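Lipopolysaccharide core heptose(I) kinase WaaP (Pseudomonas aeruginosa, PDB 6DFL) phosphorylates the first heptose of the lipopolysaccharide inner core from ATP and also acts as a protein tyrosine kinase. Local coordinates at residues V159-L170 and L184-R195. Numbering follows the deposited sequence.
Sequences VNHRDCYICHFL and LSVIDLHRAQTR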
loop_
_atom_site.group_PDB
_atom_site.type_symbol
_atom_site.label_atom_id
_atom_site.label_comp_id
_atom_site.label_asym_id
_atom_site.label_seq_id
_atom_site.Cartn_x
_atom_site.Cartn_y
_atom_site.Cartn_z
ATOM N N VAL A 159 9.017 3.899 10.245
ATOM C CA VAL A 159 9.661 3.524 8.992
ATOM C C VAL A 159 8.982 4.266 7.856
ATOM O O VAL A 159 7.764 4.153 7.684
ATOM C CB VAL A 159 9.582 2.013 8.749
ATOM C CG1 VAL A 159 10.022 1.702 7.327
ATOM C CG2 VAL A 159 10.441 1.286 9.733
ATOM N N ASN A 160 9.759 5.012 7.076
ATOM C CA ASN A 160 9.291 5.502 5.790
ATOM C C ASN A 160 10.004 4.742 4.667
ATOM O O ASN A 160 11.209 4.467 4.734
ATOM C CB ASN A 160 9.476 7.020 5.641
ATOM C CG ASN A 160 10.922 7.443 5.669
ATOM O OD1 ASN A 160 11.540 7.428 6.725
ATOM N ND2 ASN A 160 11.474 7.844 4.501
ATOM N N HIS A 161 9.242 4.387 3.640
ATOM C CA HIS A 161 9.729 3.430 2.664
ATOM C C HIS A 161 10.804 4.032 1.781
ATOM O O HIS A 161 11.901 3.487 1.694
ATOM C CB HIS A 161 8.589 2.920 1.806
ATOM C CG HIS A 161 8.925 1.667 1.088
ATOM N ND1 HIS A 161 8.207 0.503 1.245
ATOM C CD2 HIS A 161 9.939 1.380 0.240
ATOM C CE1 HIS A 161 8.750 -0.442 0.497
ATOM N NE2 HIS A 161 9.806 0.061 -0.115
ATOM N N ARG A 162 10.482 5.147 1.123
ATOM C CA ARG A 162 11.308 5.901 0.179
ATOM C C ARG A 162 11.155 5.367 -1.236
ATOM O O ARG A 162 11.389 6.094 -2.197
ATOM C CB ARG A 162 12.772 5.925 0.573
ATOM C CG ARG A 162 13.043 6.867 1.687
ATOM C CD ARG A 162 14.450 7.330 1.652
ATOM N NE ARG A 162 14.612 8.437 0.708
ATOM C CZ ARG A 162 15.748 9.103 0.540
ATOM N NH1 ARG A 162 16.814 8.764 1.252
ATOM N NH2 ARG A 162 15.803 10.118 -0.308
ATOM N N ASP A 163 10.710 4.127 -1.374
ATOM C CA ASP A 163 10.264 3.568 -2.639
ATOM C C ASP A 163 8.902 2.911 -2.482
ATOM O O ASP A 163 8.702 1.728 -2.784
ATOM C CB ASP A 163 11.316 2.591 -3.135
ATOM C CG ASP A 163 12.602 3.291 -3.475
ATOM O OD1 ASP A 163 12.566 4.158 -4.369
ATOM O OD2 ASP A 163 13.620 3.017 -2.825
ATOM N N CYS A 164 7.936 3.700 -2.001
ATOM C CA CYS A 164 6.598 3.220 -1.682
ATOM C C CYS A 164 5.747 3.231 -2.945
ATOM O O CYS A 164 5.086 4.215 -3.278
ATOM C CB CYS A 164 5.991 4.079 -0.587
ATOM S SG CYS A 164 4.714 3.231 0.260
ATOM N N TYR A 165 5.803 2.136 -3.692
ATOM C CA TYR A 165 5.027 1.992 -4.910
ATOM C C TYR A 165 4.241 0.706 -4.814
ATOM O O TYR A 165 4.626 -0.223 -4.096
ATOM C CB TYR A 165 5.900 1.933 -6.175
ATOM C CG TYR A 165 7.123 2.782 -6.113
ATOM C CD1 TYR A 165 7.030 4.150 -5.911
ATOM C CD2 TYR A 165 8.396 2.223 -6.298
ATOM C CE1 TYR A 165 8.179 4.951 -5.865
ATOM C CE2 TYR A 165 9.554 3.014 -6.268
ATOM C CZ TYR A 165 9.434 4.375 -6.053
ATOM O OH TYR A 165 10.556 5.160 -5.997
ATOM N N ILE A 166 3.163 0.631 -5.595
ATOM C CA ILE A 166 2.375 -0.593 -5.566
ATOM C C ILE A 166 3.200 -1.796 -5.994
ATOM O O ILE A 166 2.951 -2.910 -5.532
ATOM C CB ILE A 166 1.078 -0.440 -6.384
ATOM C CG1 ILE A 166 1.336 0.080 -7.793
ATOM C CG2 ILE A 166 0.132 0.509 -5.652
ATOM C CD1 ILE A 166 0.098 0.091 -8.672
ATOM N N CYS A 167 4.232 -1.610 -6.833
ATOM C CA CYS A 167 4.983 -2.803 -7.206
ATOM C C CYS A 167 5.770 -3.374 -6.028
ATOM O O CYS A 167 6.120 -4.556 -6.048
ATOM C CB CYS A 167 5.894 -2.545 -8.417
ATOM S SG CYS A 167 7.115 -1.241 -8.344
ATOM N N HIS A 168 6.021 -2.594 -4.977
ATOM C CA HIS A 168 6.735 -3.124 -3.825
ATOM C C HIS A 168 5.809 -3.719 -2.786
ATOM O O HIS A 168 6.219 -3.901 -1.629
ATOM C CB HIS A 168 7.626 -2.052 -3.218
ATOM C CG HIS A 168 8.782 -1.712 -4.091
ATOM N ND1 HIS A 168 9.261 -0.430 -4.231
ATOM C CD2 HIS A 168 9.527 -2.488 -4.921
ATOM C CE1 HIS A 168 10.270 -0.431 -5.086
ATOM N NE2 HIS A 168 10.456 -1.669 -5.511
ATOM N N PHE A 169 4.581 -4.048 -3.172
ATOM C CA PHE A 169 3.661 -4.782 -2.312
ATOM C C PHE A 169 3.333 -6.100 -2.995
ATOM O O PHE A 169 2.868 -6.104 -4.140
ATOM C CB PHE A 169 2.395 -3.968 -2.037
ATOM C CG PHE A 169 2.644 -2.777 -1.186
ATOM C CD1 PHE A 169 2.463 -2.850 0.201
ATOM C CD2 PHE A 169 3.082 -1.590 -1.743
ATOM C CE1 PHE A 169 2.717 -1.776 0.992
ATOM C CE2 PHE A 169 3.342 -0.494 -0.940
ATOM C CZ PHE A 169 3.154 -0.596 0.431
ATOM N N LEU A 170 3.587 -7.206 -2.304
ATOM C CA LEU A 170 3.374 -8.530 -2.861
ATOM C C LEU A 170 2.035 -9.077 -2.387
ATOM O O LEU A 170 1.757 -9.131 -1.179
ATOM C CB LEU A 170 4.520 -9.456 -2.472
ATOM C CG LEU A 170 5.856 -9.040 -3.116
ATOM C CD1 LEU A 170 6.849 -10.183 -3.117
ATOM C CD2 LEU A 170 5.653 -8.483 -4.528
ATOM N N LEU A 184 -0.792 -9.441 2.086
ATOM C CA LEU A 184 0.212 -8.642 1.419
ATOM C C LEU A 184 1.532 -8.743 2.172
ATOM O O LEU A 184 1.571 -9.111 3.346
ATOM C CB LEU A 184 -0.236 -7.183 1.314
ATOM C CG LEU A 184 -1.495 -6.961 0.475
ATOM C CD1 LEU A 184 -1.800 -5.491 0.324
ATOM C CD2 LEU A 184 -1.374 -7.623 -0.897
ATOM N N SER A 185 2.628 -8.478 1.452
ATOM C CA SER A 185 3.923 -8.203 2.055
ATOM C C SER A 185 4.522 -6.995 1.358
ATOM O O SER A 185 4.436 -6.872 0.128
ATOM C CB SER A 185 4.874 -9.387 1.939
ATOM O OG SER A 185 4.319 -10.536 2.527
ATOM N N VAL A 186 5.100 -6.100 2.132
ATOM C CA VAL A 186 5.857 -4.996 1.559
ATOM C C VAL A 186 7.299 -5.453 1.366
ATOM O O VAL A 186 7.869 -6.139 2.223
ATOM C CB VAL A 186 5.778 -3.746 2.453
ATOM C CG1 VAL A 186 6.243 -4.066 3.887
ATOM C CG2 VAL A 186 6.600 -2.591 1.838
ATOM N N ILE A 187 7.886 -5.096 0.228
ATOM C CA ILE A 187 9.266 -5.486 -0.026
ATOM C C ILE A 187 10.052 -4.252 -0.409
ATOM O O ILE A 187 9.555 -3.127 -0.275
ATOM C CB ILE A 187 9.363 -6.553 -1.127
ATOM C CG1 ILE A 187 8.848 -5.964 -2.445
ATOM C CG2 ILE A 187 8.590 -7.801 -0.732
ATOM C CD1 ILE A 187 9.290 -6.708 -3.689
ATOM N N ASP A 188 11.255 -4.483 -0.946
ATOM C CA ASP A 188 12.295 -3.516 -1.250
ATOM C C ASP A 188 12.407 -2.377 -0.265
ATOM O O ASP A 188 11.841 -1.303 -0.492
ATOM C CB ASP A 188 12.117 -2.879 -2.611
ATOM C CG ASP A 188 13.215 -1.868 -2.883
ATOM O OD1 ASP A 188 14.385 -2.191 -2.580
ATOM O OD2 ASP A 188 12.927 -0.749 -3.339
ATOM N N LEU A 189 13.181 -2.567 0.795
ATOM C CA LEU A 189 13.371 -1.516 1.778
ATOM C C LEU A 189 14.798 -0.980 1.738
ATOM O O LEU A 189 15.305 -0.478 2.745
ATOM C CB LEU A 189 12.988 -2.051 3.156
ATOM C CG LEU A 189 11.501 -2.433 3.188
ATOM C CD1 LEU A 189 11.181 -3.462 4.233
ATOM C CD2 LEU A 189 10.676 -1.199 3.432
ATOM N N HIS A 190 15.447 -1.064 0.575
ATOM C CA HIS A 190 16.896 -0.881 0.532
ATOM C C HIS A 190 17.303 0.538 0.914
ATOM O O HIS A 190 18.398 0.736 1.451
ATOM C CB HIS A 190 17.430 -1.255 -0.857
ATOM C CG HIS A 190 17.168 -0.213 -1.890
ATOM N ND1 HIS A 190 15.914 0.008 -2.421
ATOM C CD2 HIS A 190 17.979 0.717 -2.438
ATOM C CE1 HIS A 190 15.967 1.018 -3.269
ATOM N NE2 HIS A 190 17.210 1.463 -3.301
ATOM N N ARG A 191 16.422 1.518 0.677
ATOM C CA ARG A 191 16.554 2.914 1.095
ATOM C C ARG A 191 15.654 3.304 2.280
ATOM O O ARG A 191 15.488 4.500 2.538
ATOM C CB ARG A 191 16.187 3.855 -0.051
ATOM C CG ARG A 191 17.095 3.860 -1.226
ATOM C CD ARG A 191 16.927 5.178 -1.961
ATOM N NE ARG A 191 15.616 5.323 -2.578
ATOM C CZ ARG A 191 15.177 6.455 -3.116
ATOM N NH1 ARG A 191 15.940 7.538 -3.095
ATOM N NH2 ARG A 191 13.970 6.499 -3.663
ATOM N N ALA A 192 15.024 2.353 2.955
ATOM C CA ALA A 192 14.091 2.712 4.003
ATOM C C ALA A 192 14.810 3.324 5.196
ATOM O O ALA A 192 15.874 2.860 5.627
ATOM C CB ALA A 192 13.285 1.489 4.464
ATOM N N GLN A 193 14.182 4.349 5.762
ATOM C CA GLN A 193 14.676 5.027 6.947
ATOM C C GLN A 193 13.847 4.656 8.171
ATOM O O GLN A 193 12.603 4.734 8.151
ATOM C CB GLN A 193 14.658 6.528 6.731
ATOM C CG GLN A 193 15.481 6.917 5.559
ATOM C CD GLN A 193 15.377 8.377 5.290
ATOM O OE1 GLN A 193 14.376 9.018 5.661
ATOM N NE2 GLN A 193 16.404 8.936 4.646
ATOM N N THR A 194 14.551 4.289 9.241
ATOM C CA THR A 194 13.946 3.801 10.462
ATOM C C THR A 194 14.278 4.748 11.594
ATOM O O THR A 194 15.461 4.959 11.903
ATOM C CB THR A 194 14.460 2.413 10.791
ATOM O OG1 THR A 194 14.288 1.583 9.645
ATOM C CG2 THR A 194 13.735 1.835 11.999
ATOM N N ARG A 195 13.235 5.289 12.222
ATOM C CA ARG A 195 13.376 6.193 13.346
ATOM C C ARG A 195 12.397 5.776 14.414
ATOM O O ARG A 195 11.639 4.810 14.251
ATOM C CB ARG A 195 13.131 7.643 12.926
ATOM C CG ARG A 195 13.973 8.126 11.774
ATOM C CD ARG A 195 13.445 9.455 11.304
ATOM N NE ARG A 195 14.327 10.059 10.315
ATOM C CZ ARG A 195 14.144 9.999 8.998
ATOM N NH1 ARG A 195 13.100 9.354 8.498
ATOM N NH2 ARG A 195 15.015 10.598 8.186
#
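Asn160 with Gln193 and Leu170 with Ser185 are hydrogen-bonded antiparallel pairs of two short separate pairings, whose register differs by two residues, with the loops between them facing each other. Leu170 N donates to Ser185 O at 2.6 Å. His161-Arg162-Asp163 matches the HRD motif of protein kinases, consistent with a catalytic loop; Asp163 is the probable catalytic aspartate, its OD2 3.9 Å from OD2 of Asp188, which probably corresponds to the DFG aspartate. His168 stands where kinases carry the metal-binding asparagine. Arg191 holds the Asp163 carboxylate side-on: NE reaches OD2 at 3.1 Å on the syn side, and NH2 meets OD1 at 2.8 Å from above the carboxylate plane. Arg162 and Arg191 both bend at chi3 and their guanidiniums stack, planes 24° apart; the Asp163 salt bridge probably offsets the like charges. His161, with CG anti to the backbone N (chi1 -162°), points NE2 to Asp188 O at 2.5 Å, too short and bent for that length to be trusted. Leu189 CD2 makes a CH-pi contact with one ring face, 3.7 Å from the centroid; Asp163 O sits toward the rim of the other. His168 packs a ring face on Asp188 CB, its rotation set by an in-plane hydrogen bond from ND1 to Asp163 O (2.7 Å). Asp188 OD1 accepts His190 ND1 through its syn lone pair. Asp206 of helix 200-212 accepts hydrogen bonds from His161 N and Arg162 N, and helix 137-156 packs against His161, Phe169 and Val186.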